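Local coordinates for 5' nucleotidase family protein (Staphylococcus aureus subsp. aureus, PDB 4Q7F) that belongs to the 5'-nucleotidase family, pairing a calcineurin-like metallophosphoesterase domain that holds manganese and magnesium with a C-terminal 5'-nucleotidase domain, at residues V94-N98 and T122-Y128; P129-A133 and T143-K148; N134-N138 and S178-A184. All coordinates share one frame; numbering follows the deposited sequence.

Contact 1 (V94-N98 and T122-Y128); sequences VDFYN and TLRRLNY
The side chain of N98 reaches from helix 91-99 to the end of a neighbouring helix and bonds to the backbone there at two points. Its CB packs against the amide of N127, 3.3 Å from N127 ND2. At CG the two amides run antiparallel to each other, stacked with planes 26° apart. The tip then splits its work: OD1 accepts from N127 N at 2.8 Å, the donor tilted from the carbonyl plane, while ND2 gives a straight bond of 3.0 Å to R125 O, which lies in the amide plane. Both ends of the amide are thus held, and its flip is fixed. N127 answers by donating from ND2 to N98 O, and a water 2.7 Å from both N127 OD1 and Y97 O can bridge them. Beneath this polar layer, the chi1 of V94 (166°) sends CG1 to R125 O and to L126 CD2, 3.8 Å from the latter, while CG2 turns to T122. Y128 OH comes within 3.3 Å of Y97 CD2; the hydroxyl of Y97 is bonded to D69. The contact therefore joins helix 91-99 to the place where helix 116-125 gives way to loop, with helix 48-59 packed against Y97 and F96.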
ATOM      1  N   VAL A  94      -1.456 -13.542  13.173  1.00 21.98           N
ATOM      2  CA  VAL A  94      -0.178 -13.746  13.839  1.00 21.99           C
ATOM      3  C   VAL A  94       0.114 -15.253  13.933  1.00 22.26           C
ATOM      4  O   VAL A  94       1.252 -15.688  13.730  1.00 21.45           O
ATOM      5  CB  VAL A  94      -0.164 -13.090  15.254  1.00 22.77           C
ATOM      6  CG1 VAL A  94       1.020 -13.580  16.090  1.00 23.65           C
ATOM      7  CG2 VAL A  94      -0.141 -11.578  15.161  1.00 22.93           C
ATOM      8  N   ASP A  95      -0.910 -16.040  14.234  1.00 22.84           N
ATOM      9  CA  ASP A  95      -0.761 -17.505  14.291  1.00 23.50           C
ATOM     10  C   ASP A  95      -0.161 -18.077  12.988  1.00 22.71           C
ATOM     11  O   ASP A  95       0.697 -18.971  13.036  1.00 21.13           O
ATOM     12  CB  ASP A  95      -2.079 -18.177  14.597  1.00 25.08           C
ATOM     13  CG  ASP A  95      -2.514 -17.969  16.028  1.00 27.05           C
ATOM     14  OD1 ASP A  95      -1.747 -17.366  16.806  1.00 28.99           O
ATOM     15  OD2 ASP A  95      -3.610 -18.421  16.382  1.00 28.28           O
ATOM     16  N   PHE A  96      -0.608 -17.581  11.834  1.00 21.10           N
ATOM     17  CA  PHE A  96      -0.034 -18.020  10.570  1.00 20.97           C
ATOM     18  C   PHE A  96       1.456 -17.725  10.550  1.00 21.07           C
ATOM     19  O   PHE A  96       2.261 -18.623  10.248  1.00 23.37           O
ATOM     20  CB  PHE A  96      -0.710 -17.365   9.340  1.00 20.75           C
ATOM     21  CG  PHE A  96      -2.054 -17.953   8.996  1.00 21.12           C
ATOM     22  CD1 PHE A  96      -2.136 -19.229   8.455  1.00 22.32           C
ATOM     23  CD2 PHE A  96      -3.225 -17.236   9.189  1.00 21.29           C
ATOM     24  CE1 PHE A  96      -3.357 -19.791   8.133  1.00 23.06           C
ATOM     25  CE2 PHE A  96      -4.451 -17.789   8.860  1.00 22.01           C
ATOM     26  CZ  PHE A  96      -4.523 -19.060   8.336  1.00 22.71           C
ATOM     27  N   TYR A  97       1.852 -16.487  10.847  1.00 20.01           N
ATOM     28  CA  TYR A  97       3.280 -16.160  10.814  1.00 19.79           C
ATOM     29  C   TYR A  97       4.071 -16.979  11.828  1.00 20.01           C
ATOM     30  O   TYR A  97       5.164 -17.471  11.538  1.00 18.50           O
ATOM     31  CB  TYR A  97       3.531 -14.670  11.011  1.00 20.06           C
ATOM     32  CG  TYR A  97       3.372 -13.856   9.759  1.00 18.71           C
ATOM     33  CD1 TYR A  97       2.144 -13.373   9.360  1.00 18.61           C
ATOM     34  CD2 TYR A  97       4.472 -13.594   8.954  1.00 18.48           C
ATOM     35  CE1 TYR A  97       2.015 -12.633   8.185  1.00 17.82           C
ATOM     36  CE2 TYR A  97       4.351 -12.878   7.791  1.00 17.98           C
ATOM     37  CZ  TYR A  97       3.128 -12.396   7.413  1.00 17.80           C
ATOM     38  OH  TYR A  97       3.063 -11.673   6.242  1.00 17.81           O
ATOM     39  N   ASN A  98       3.502 -17.128  13.018  1.00 20.37           N
ATOM     40  CA  ASN A  98       4.156 -17.836  14.063  1.00 21.14           C
ATOM     41  C   ASN A  98       4.444 -19.300  13.748  1.00 21.31           C
ATOM     42  O   ASN A  98       5.517 -19.783  14.118  1.00 21.01           O
ATOM     43  CB  ASN A  98       3.396 -17.694  15.404  1.00 22.42           C
ATOM     44  CG  ASN A  98       3.699 -16.381  16.111  1.00 22.01           C
ATOM     45  OD1 ASN A  98       4.533 -15.609  15.676  1.00 22.07           O
ATOM     46  ND2 ASN A  98       3.020 -16.136  17.213  1.00 23.19           N
ATOM     47  N   THR A 122       0.318  -6.581  18.288  1.00 27.43           N
ATOM     48  CA  THR A 122       0.739  -7.496  17.240  1.00 26.37           C
ATOM     49  C   THR A 122       2.225  -7.870  17.414  1.00 26.42           C
ATOM     50  O   THR A 122       2.590  -9.082  17.475  1.00 23.94           O
ATOM     51  CB  THR A 122       0.455  -6.879  15.844  1.00 26.64           C
ATOM     52  OG1 THR A 122      -0.961  -6.780  15.660  1.00 27.39           O
ATOM     53  CG2 THR A 122       1.020  -7.714  14.732  1.00 26.31           C
ATOM     54  N   LEU A 123       3.081  -6.864  17.587  1.00 25.55           N
ATOM     55  CA  LEU A 123       4.504  -7.143  17.734  1.00 25.80           C
ATOM     56  C   LEU A 123       4.820  -8.050  18.911  1.00 26.68           C
ATOM     57  O   LEU A 123       5.727  -8.875  18.821  1.00 24.85           O
ATOM     58  CB  LEU A 123       5.337  -5.867  17.832  1.00 26.96           C
ATOM     59  CG  LEU A 123       5.201  -4.905  16.635  1.00 26.81           C
ATOM     60  CD1 LEU A 123       6.154  -3.723  16.762  1.00 28.28           C
ATOM     61  CD2 LEU A 123       5.435  -5.634  15.343  1.00 26.95           C
ATOM     62  N   ARG A 124       4.090  -7.900  20.017  0.60 28.68           N
ATOM     63  CA  ARG A 124       4.362  -8.737  21.187  0.60 30.66           C
ATOM     64  C   ARG A 124       3.793 -10.153  21.048  0.60 29.83           C
ATOM     65  O   ARG A 124       4.234 -11.057  21.737  0.60 29.61           O
ATOM     66  CB  ARG A 124       3.945  -8.056  22.512  0.60 33.77           C
ATOM     67  CG  ARG A 124       2.498  -7.618  22.656  0.60 34.79           C
ATOM     68  CD  ARG A 124       2.242  -7.002  24.044  0.60 36.84           C
ATOM     69  NE  ARG A 124       0.918  -6.374  24.122  0.60 37.87           N
ATOM     70  CZ  ARG A 124       0.656  -5.078  23.920  0.60 37.34           C
ATOM     71  NH1 ARG A 124      -0.598  -4.650  23.996  0.60 38.25           N
ATOM     72  NH2 ARG A 124       1.622  -4.204  23.643  0.60 36.62           N
ATOM     73  N   ARG A 125       2.825 -10.336  20.153  1.00 28.85           N
ATOM     74  CA  ARG A 125       2.234 -11.652  19.905  1.00 30.94           C
ATOM     75  C   ARG A 125       3.123 -12.499  18.921  1.00 29.17           C
ATOM     76  O   ARG A 125       3.079 -13.726  18.938  1.00 27.54           O
ATOM     77  CB  ARG A 125       0.811 -11.531  19.344  1.00 32.83           C
ATOM     78  CG  ARG A 125      -0.255 -11.090  20.342  1.00 37.29           C
ATOM     79  CD  ARG A 125      -1.609 -10.897  19.638  1.00 39.98           C
ATOM     80  NE  ARG A 125      -2.681 -10.447  20.542  1.00 45.43           N
ATOM     81  CZ  ARG A 125      -3.392 -11.238  21.350  1.00 50.20           C
ATOM     82  NH1 ARG A 125      -3.158 -12.543  21.416  1.00 51.06           N
ATOM     83  NH2 ARG A 125      -4.342 -10.715  22.118  1.00 56.57           N
ATOM     84  N   LEU A 126       3.908 -11.829  18.080  1.00 26.29           N
ATOM     85  CA  LEU A 126       4.798 -12.508  17.139  1.00 25.32           C
ATOM     86  C   LEU A 126       5.979 -13.148  17.865  1.00 25.41           C
ATOM     87  O   LEU A 126       6.488 -12.603  18.859  1.00 25.51           O
ATOM     88  CB  LEU A 126       5.337 -11.547  16.090  1.00 23.90           C
ATOM     89  CG  LEU A 126       4.325 -10.928  15.123  1.00 23.77           C
ATOM     90  CD1 LEU A 126       4.910  -9.752  14.351  1.00 23.07           C
ATOM     91  CD2 LEU A 126       3.808 -11.975  14.140  1.00 22.67           C
ATOM     92  N   ASN A 127       6.422 -14.278  17.336  1.00 24.14           N
ATOM     93  CA  ASN A 127       7.542 -15.044  17.928  1.00 25.33           C
ATOM     94  C   ASN A 127       8.925 -14.777  17.284  1.00 24.29           C
ATOM     95  O   ASN A 127       9.822 -15.573  17.392  1.00 23.74           O
ATOM     96  CB  ASN A 127       7.210 -16.542  17.961  1.00 25.35           C
ATOM     97  CG  ASN A 127       7.087 -17.153  16.578  1.00 24.82           C
ATOM     98  OD1 ASN A 127       7.529 -16.586  15.596  1.00 25.50           O
ATOM     99  ND2 ASN A 127       6.479 -18.331  16.504  1.00 26.05           N
ATOM    100  N   TYR A 128       9.074 -13.620  16.643  1.00 23.48           N
ATOM    101  CA  TYR A 128      10.340 -13.190  16.086  1.00 23.91           C
ATOM    102  C   TYR A 128      10.355 -11.663  16.153  1.00 24.54           C
ATOM    103  O   TYR A 128       9.307 -11.051  16.222  1.00 24.20           O
ATOM    104  CB  TYR A 128      10.510 -13.662  14.640  1.00 23.28           C
ATOM    105  CG  TYR A 128       9.382 -13.234  13.730  1.00 23.09           C
ATOM    106  CD1 TYR A 128       9.383 -11.985  13.114  1.00 23.28           C
ATOM    107  CD2 TYR A 128       8.316 -14.071  13.504  1.00 23.55           C
ATOM    108  CE1 TYR A 128       8.350 -11.594  12.289  1.00 22.81           C
ATOM    109  CE2 TYR A 128       7.275 -13.695  12.689  1.00 23.33           C
ATOM    110  CZ  TYR A 128       7.302 -12.453  12.082  1.00 22.86           C
ATOM    111  OH  TYR A 128       6.267 -12.113  11.280  1.00 22.64           O
TER
HETATM  112  O   HOH W   1       7.477 -17.331  12.961  1.00 17.36           O

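Contact 2 (P129-A133 and T143-K148)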
ATOM      1  N   PRO A 129      11.548 -11.051  16.137  1.00 25.54           N
ATOM      2  CA  PRO A 129      11.652  -9.606  16.226  1.00 25.37           C
ATOM      3  C   PRO A 129      11.342  -8.855  14.952  1.00 24.15           C
ATOM      4  O   PRO A 129      11.595  -9.344  13.855  1.00 23.66           O
ATOM      5  CB  PRO A 129      13.126  -9.377  16.564  1.00 26.43           C
ATOM      6  CG  PRO A 129      13.821 -10.551  16.000  1.00 26.92           C
ATOM      7  CD  PRO A 129      12.867 -11.699  16.244  1.00 26.21           C
ATOM      8  N   VAL A 130      10.805  -7.653  15.115  1.00 24.17           N
ATOM      9  CA  VAL A 130      10.542  -6.766  13.984  1.00 22.39           C
ATOM     10  C   VAL A 130      11.565  -5.642  14.121  1.00 21.85           C
ATOM     11  O   VAL A 130      11.624  -4.969  15.150  1.00 21.65           O
ATOM     12  CB  VAL A 130       9.089  -6.275  13.966  1.00 23.65           C
ATOM     13  CG1 VAL A 130       8.910  -5.168  12.922  1.00 22.81           C
ATOM     14  CG2 VAL A 130       8.158  -7.440  13.659  1.00 23.56           C
ATOM     15  N   LEU A 131      12.388  -5.459  13.090  1.00 21.26           N
ATOM     16  CA  LEU A 131      13.492  -4.509  13.168  1.00 21.88           C
ATOM     17  C   LEU A 131      13.160  -3.203  12.459  1.00 21.53           C
ATOM     18  O   LEU A 131      12.837  -3.214  11.278  1.00 21.10           O
ATOM     19  CB  LEU A 131      14.749  -5.129  12.555  1.00 21.59           C
ATOM     20  CG  LEU A 131      15.236  -6.430  13.227  1.00 22.43           C
ATOM     21  CD1 LEU A 131      16.369  -7.035  12.408  1.00 22.64           C
ATOM     22  CD2 LEU A 131      15.690  -6.188  14.656  1.00 23.42           C
ATOM     23  N   CYS A 132      13.217  -2.100  13.203  1.00 21.94           N
ATOM     24  CA  CYS A 132      12.964  -0.753  12.636  1.00 22.01           C
ATOM     25  C   CYS A 132      13.862   0.251  13.336  1.00 23.42           C
ATOM     26  O   CYS A 132      13.578   0.671  14.458  1.00 23.35           O
ATOM     27  CB  CYS A 132      11.512  -0.354  12.796  1.00 21.64           C
ATOM     28  SG  CYS A 132      11.173   1.253  12.039  1.00 23.17           S
ATOM     29  N   ALA A 133      14.944   0.643  12.671  1.00 24.67           N
ATOM     30  CA  ALA A 133      15.905   1.570  13.268  1.00 26.84           C
ATOM     31  C   ALA A 133      15.606   3.068  13.082  1.00 27.95           C
ATOM     32  O   ALA A 133      16.212   3.922  13.754  1.00 28.53           O
ATOM     33  CB  ALA A 133      17.301   1.253  12.734  1.00 28.29           C
ATOM     34  N   THR A 143      10.244  -0.070  17.932  1.00 31.04           N
ATOM     35  CA  THR A 143      10.547  -1.507  18.096  1.00 30.92           C
ATOM     36  C   THR A 143      11.680  -1.693  19.087  1.00 31.57           C
ATOM     37  O   THR A 143      12.471  -0.769  19.326  1.00 31.64           O
ATOM     38  CB  THR A 143      10.939  -2.193  16.766  1.00 29.61           C
ATOM     39  OG1 THR A 143      12.026  -1.495  16.123  1.00 29.12           O
ATOM     40  CG2 THR A 143       9.766  -2.234  15.826  1.00 28.99           C
ATOM     41  N   ASP A 144      11.745  -2.878  19.688  1.00 31.48           N
ATOM     42  CA  ASP A 144      12.813  -3.180  20.634  1.00 33.36           C
ATOM     43  C   ASP A 144      14.183  -2.936  20.009  1.00 32.20           C
ATOM     44  O   ASP A 144      15.063  -2.373  20.641  1.00 32.56           O
ATOM     45  CB  ASP A 144      12.732  -4.635  21.120  1.00 35.40           C
ATOM     46  CG  ASP A 144      11.503  -4.904  21.976  1.00 37.45           C
ATOM     47  OD1 ASP A 144      10.876  -3.945  22.445  1.00 40.65           O
ATOM     48  OD2 ASP A 144      11.165  -6.081  22.188  1.00 42.06           O
ATOM     49  N   ASN A 145      14.370  -3.377  18.774  1.00 29.81           N
ATOM     50  CA  ASN A 145      15.649  -3.204  18.102  1.00 30.04           C
ATOM     51  C   ASN A 145      15.502  -2.830  16.650  1.00 28.36           C
ATOM     52  O   ASN A 145      14.446  -3.002  16.049  1.00 26.70           O
ATOM     53  CB  ASN A 145      16.459  -4.489  18.174  1.00 31.12           C
ATOM     54  CG  ASN A 145      17.048  -4.741  19.546  1.00 32.66           C
ATOM     55  OD1 ASN A 145      17.991  -4.077  19.956  1.00 33.01           O
ATOM     56  ND2 ASN A 145      16.527  -5.732  20.234  1.00 33.48           N
ATOM     57  N   GLY A 146      16.587  -2.310  16.104  1.00 27.93           N
ATOM     58  CA  GLY A 146      16.656  -1.958  14.712  1.00 27.56           C
ATOM     59  C   GLY A 146      17.746  -2.729  14.002  1.00 27.39           C
ATOM     60  O   GLY A 146      17.760  -2.786  12.777  1.00 25.50           O
ATOM     61  N   VAL A 147      18.647  -3.356  14.770  1.00 28.18           N
ATOM     62  CA  VAL A 147      19.740  -4.110  14.200  1.00 29.75           C
ATOM     63  C   VAL A 147      19.870  -5.481  14.897  1.00 30.34           C
ATOM     64  O   VAL A 147      19.608  -5.596  16.091  1.00 29.49           O
ATOM     65  CB  VAL A 147      21.060  -3.319  14.317  1.00 32.12           C
ATOM     66  CG1 VAL A 147      22.242  -4.144  13.819  1.00 33.80           C
ATOM     67  CG2 VAL A 147      20.966  -2.011  13.543  1.00 32.13           C
ATOM     68  N   LYS A 148      20.216  -6.499  14.106  1.00 30.08           N
ATOM     69  CA  LYS A 148      20.410  -7.883  14.573  1.00 31.87           C
ATOM     70  C   LYS A 148      21.723  -8.424  14.007  1.00 31.61           C
ATOM     71  O   LYS A 148      22.046  -8.212  12.834  1.00 30.88           O
ATOM     72  CB  LYS A 148      19.243  -8.758  14.082  1.00 32.58           C
ATOM     73  CG  LYS A 148      19.358 -10.256  14.340  1.00 35.16           C
ATOM     74  CD  LYS A 148      18.164 -10.989  13.726  1.00 34.77           C
ATOM     75  CE  LYS A 148      18.337 -12.501  13.737  1.00 36.53           C
ATOM     76  NZ  LYS A 148      18.535 -13.063  15.102  1.00 36.99           N
TER
HETATM   77  O   HOH W   2      12.850  -5.542  17.621  1.00 24.61           O
HETATM   78  O   HOH W   3      11.292   1.268  15.609  1.00 22.71           O
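L131 and K148 illustrate how an aliphatic crossing can accompany a turn held mainly through its backbone. Their side chains meet at about a right angle, L131 CD1 resting 3.7 Å from K148 CB, and the second branch of the leucine, CD2, lies against N145, 4.0 Å from its CB. The two methyls of L131 thus lie along the chain, CD2 on N145 and CD1 on K148.

T143 points its CB toward the other segment. Its OG1 sits between the backbone nitrogen and the carbonyl carbon (chi1 54°), which points the hydroxyl at N145 O, to which it donates at 2.9 Å from above the carbonyl plane. C132 N reaches the same oxygen, N145 O, at 3.2 Å, but in the carbonyl plane and on a lone pair, so this one acceptor is gripped from two directions. The methyl of the threonine, CG2, meanwhile packs against C132 CB at 4.0 Å. G146, with no side chain, lets the two backbones come close: its CA stands 3.9 Å from A133 CA, and the methyl CB of A133 lies right against it at 3.8 Å, filling the room beside that CA. Two waters bridge the segments: one links V130 O to N145 N, the other C132 O to T143 N.

Beyond the pair, P129 and L131 bond through their backbones to G105, and A133 and G146 both bond to G161. The contact is structural: within the calcineurin-like phosphoesterase domain, 129-133 bridges strand 104-105 and strand 155-163 of two different sheets, as suits the layered alpha/beta sandwich of this family.

Contact 3 (N134-N138 and S178-A184); sequences NIYEN and SLTFHSA
N134 opens the pairing with H182 by two bonds of different kinds. Its backbone O accepts from H182 N at 2.8 Å, nearly along the C=O axis, and its side-chain ND2 returns a bond to H182 O, also 2.8 Å; CG takes the position between the backbone nitrogen and the carbonyl carbon (chi1 69°), which carries ND2 to the oxygen end of that carbonyl. The same ND2 also bonds to T163 O, so both its protons can be used.

I135 follows as a non-hydrogen-bonded pair with F181, and its CG1 lies 3.8 Å from F181 CD2, the isoleucine and the phenylalanine crossing aslant on one face of the sheet. Y136 faces the other way and makes the hydrogen-bonded pair with T180: Y136 N to T180 O and T180 N to Y136 O are each 2.8 Å. Its ring takes the edge of H182 in an offset edge-to-face stack, centroids 5.1 Å apart and planes at 75°, while N134 O lies in the plane of the imidazole at its edge.

E137 returns to the side of I135, where its CB packs 3.8 Å from L179 CD2; its carboxylate reaches helix 116-125, where OE2 forms a salt bridge with K120. N138 ends the run through a weak bond from its N to S178 O.

Strand 179-181 runs on into helix 184-198, where S183 OG caps E186 N and also bonds to E228. Together with strand 140-141, which pairs along the opposite edge of strand 135-137, these segments form a small three-stranded antiparallel sheet in the calcineurin-like phosphoesterase domain. On its face bearing I135, E137, L179 and F181, E137 and L179 pack on helix 116-125.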
ATOM      1  N   ASN A 134      14.658   3.406  12.218  1.00 26.67           N
ATOM      2  CA  ASN A 134      14.415   4.822  11.947  1.00 26.39           C
ATOM      3  C   ASN A 134      13.058   5.410  12.349  1.00 26.51           C
ATOM      4  O   ASN A 134      12.719   6.536  11.957  1.00 27.59           O
ATOM      5  CB  ASN A 134      14.713   5.105  10.475  1.00 26.54           C
ATOM      6  CG  ASN A 134      13.713   4.470   9.543  1.00 25.28           C
ATOM      7  OD1 ASN A 134      13.231   3.378   9.793  1.00 24.23           O
ATOM      8  ND2 ASN A 134      13.385   5.168   8.464  1.00 25.46           N
ATOM      9  N   ILE A 135      12.272   4.674  13.125  1.00 25.80           N
ATOM     10  CA  ILE A 135      10.996   5.190  13.614  1.00 25.87           C
ATOM     11  C   ILE A 135      11.108   5.201  15.115  1.00 27.80           C
ATOM     12  O   ILE A 135      11.262   4.138  15.755  1.00 27.88           O
ATOM     13  CB  ILE A 135       9.784   4.342  13.196  1.00 24.69           C
ATOM     14  CG1 ILE A 135       9.606   4.385  11.684  1.00 23.86           C
ATOM     15  CG2 ILE A 135       8.522   4.853  13.881  1.00 25.19           C
ATOM     16  CD1 ILE A 135       8.400   3.625  11.167  1.00 23.10           C
ATOM     17  N   TYR A 136      11.067   6.396  15.688  1.00 29.38           N
ATOM     18  CA  TYR A 136      11.184   6.555  17.132  1.00 31.19           C
ATOM     19  C   TYR A 136       9.861   6.860  17.799  1.00 31.51           C
ATOM     20  O   TYR A 136       8.996   7.574  17.238  1.00 30.35           O
ATOM     21  CB  TYR A 136      12.170   7.681  17.458  1.00 33.38           C
ATOM     22  CG  TYR A 136      13.634   7.298  17.421  1.00 35.68           C
ATOM     23  CD1 TYR A 136      14.235   6.812  16.262  1.00 35.85           C
ATOM     24  CD2 TYR A 136      14.438   7.482  18.543  1.00 38.37           C
ATOM     25  CE1 TYR A 136      15.587   6.475  16.240  1.00 36.51           C
ATOM     26  CE2 TYR A 136      15.786   7.170  18.522  1.00 39.92           C
ATOM     27  CZ  TYR A 136      16.357   6.667  17.374  1.00 39.37           C
ATOM     28  OH  TYR A 136      17.707   6.358  17.383  1.00 42.62           O
ATOM     29  N   GLU A 137       9.705   6.314  18.993  1.00 32.66           N
ATOM     30  CA  GLU A 137       8.563   6.604  19.832  1.00 35.28           C
ATOM     31  C   GLU A 137       9.190   7.304  21.042  1.00 38.79           C
ATOM     32  O   GLU A 137       9.932   6.688  21.816  1.00 37.80           O
ATOM     33  CB  GLU A 137       7.850   5.338  20.241  1.00 36.43           C
ATOM     34  CG  GLU A 137       6.632   5.602  21.101  1.00 38.43           C
ATOM     35  CD  GLU A 137       6.031   4.336  21.668  1.00 38.92           C
ATOM     36  OE1 GLU A 137       6.766   3.365  21.935  1.00 42.44           O
ATOM     37  OE2 GLU A 137       4.819   4.330  21.894  1.00 40.92           O
ATOM     38  N   ASN A 138       8.901   8.589  21.193  1.00 42.12           N
ATOM     39  CA  ASN A 138       9.509   9.397  22.233  1.00 47.14           C
ATOM     40  C   ASN A 138      11.032   9.429  21.984  1.00 48.66           C
ATOM     41  O   ASN A 138      11.456   9.801  20.878  1.00 50.46           O
ATOM     42  CB  ASN A 138       9.094   8.939  23.646  1.00 48.83           C
ATOM     43  CG  ASN A 138       7.602   9.123  23.903  1.00 50.24           C
ATOM     44  OD1 ASN A 138       6.953   9.995  23.314  1.00 51.52           O
ATOM     45  ND2 ASN A 138       7.057   8.314  24.797  1.00 52.53           N
ATOM     46  N   SER A 178       2.798  10.276  18.560  1.00 41.93           N
ATOM     47  CA  SER A 178       3.964  10.201  19.444  1.00 41.36           C
ATOM     48  C   SER A 178       5.232   9.737  18.727  1.00 38.17           C
ATOM     49  O   SER A 178       6.282   9.552  19.358  1.00 37.83           O
ATOM     50  CB  SER A 178       3.670   9.211  20.573  1.00 42.73           C
ATOM     51  OG  SER A 178       3.397   7.919  20.044  1.00 41.89           O
ATOM     52  N   LEU A 179       5.148   9.575  17.411  1.00 33.52           N
ATOM     53  CA  LEU A 179       6.253   9.024  16.653  1.00 31.46           C
ATOM     54  C   LEU A 179       7.042  10.045  15.872  1.00 31.92           C
ATOM     55  O   LEU A 179       6.519  11.068  15.455  1.00 31.81           O
ATOM     56  CB  LEU A 179       5.723   7.963  15.656  1.00 29.46           C
ATOM     57  CG  LEU A 179       4.800   6.873  16.223  1.00 28.68           C
ATOM     58  CD1 LEU A 179       4.445   5.877  15.126  1.00 27.77           C
ATOM     59  CD2 LEU A 179       5.421   6.164  17.407  1.00 28.57           C
ATOM     60  N   THR A 180       8.295   9.699  15.627  1.00 32.69           N
ATOM     61  CA  THR A 180       9.213  10.497  14.839  1.00 34.48           C
ATOM     62  C   THR A 180       9.789   9.584  13.750  1.00 33.29           C
ATOM     63  O   THR A 180      10.313   8.501  14.059  1.00 32.04           O
ATOM     64  CB  THR A 180      10.341  11.029  15.720  1.00 36.98           C
ATOM     65  OG1 THR A 180       9.761  11.755  16.809  1.00 41.20           O
ATOM     66  CG2 THR A 180      11.274  11.939  14.927  1.00 38.70           C
ATOM     67  N   PHE A 181       9.692  10.023  12.494  1.00 31.67           N
ATOM     68  CA  PHE A 181      10.169   9.257  11.343  1.00 31.78           C
ATOM     69  C   PHE A 181      11.431   9.856  10.761  1.00 33.54           C
ATOM     70  O   PHE A 181      11.410  10.952  10.215  1.00 36.22           O
ATOM     71  CB  PHE A 181       9.086   9.208  10.264  1.00 30.96           C
ATOM     72  CG  PHE A 181       7.780   8.711  10.773  1.00 30.43           C
ATOM     73  CD1 PHE A 181       6.899   9.580  11.411  1.00 31.93           C
ATOM     74  CD2 PHE A 181       7.436   7.384  10.660  1.00 29.14           C
ATOM     75  CE1 PHE A 181       5.697   9.119  11.924  1.00 30.93           C
ATOM     76  CE2 PHE A 181       6.240   6.916  11.171  1.00 28.93           C
ATOM     77  CZ  PHE A 181       5.367   7.784  11.796  1.00 30.24           C
ATOM     78  N   HIS A 182      12.535   9.128  10.835  1.00 33.20           N
ATOM     79  CA  HIS A 182      13.788   9.648  10.305  1.00 34.94           C
ATOM     80  C   HIS A 182      14.118   9.080   8.923  1.00 33.18           C
ATOM     81  O   HIS A 182      13.722   7.960   8.576  1.00 31.36           O
ATOM     82  CB  HIS A 182      14.932   9.331  11.277  1.00 37.33           C
ATOM     83  CG  HIS A 182      14.731   9.897  12.647  1.00 38.86           C
ATOM     84  ND1 HIS A 182      15.180  11.147  13.009  1.00 42.63           N
ATOM     85  CD2 HIS A 182      14.141   9.376  13.747  1.00 40.53           C
ATOM     86  CE1 HIS A 182      14.859  11.381  14.270  1.00 42.75           C
ATOM     87  NE2 HIS A 182      14.233  10.319  14.741  1.00 41.92           N
ATOM     88  N   SER A 183      14.831   9.876   8.128  1.00 32.88           N
ATOM     89  CA  SER A 183      15.296   9.442   6.814  1.00 31.82           C
ATOM     90  C   SER A 183      16.022   8.090   6.905  1.00 31.30           C
ATOM     91  O   SER A 183      16.923   7.933   7.731  1.00 31.92           O
ATOM     92  CB  SER A 183      16.283  10.465   6.269  1.00 33.30           C
ATOM     93  OG  SER A 183      17.037   9.913   5.206  1.00 33.74           O
ATOM     94  N   ALA A 184      15.645   7.140   6.052  1.00 29.80           N
ATOM     95  CA  ALA A 184      16.285   5.827   6.026  1.00 30.00           C
ATOM     96  C   ALA A 184      17.730   5.980   5.580  1.00 31.27           C
ATOM     97  O   ALA A 184      18.605   5.275   6.062  1.00 31.47           O
ATOM     98  CB  ALA A 184      15.547   4.871   5.107  1.00 28.86           C
TER

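How the contacts relate
Taken together, the three contacts lie in the calcineurin-like phosphoesterase domain, where only 122-138 is continuous; 94-98, 143-148 and 178-184 come back to it from other places in the sequence. Contact 1 closes before contact 2 opens, their centres 15 Å apart, and they touch where L123 CD2 of helix 116-125 meets V130 CG2 at 3.7 Å. Segments 129-133 and 134-138 adjoin, and since 143-148 falls between 134-138 and 178-184, contacts 2 and 3 interleave, with centres 12 Å apart. Contacts 1 and 3 do not touch, lying 23 Å apart between centres. A helix end, a loop crossing between sheets and a small antiparallel sheet are thereby joined in one domain.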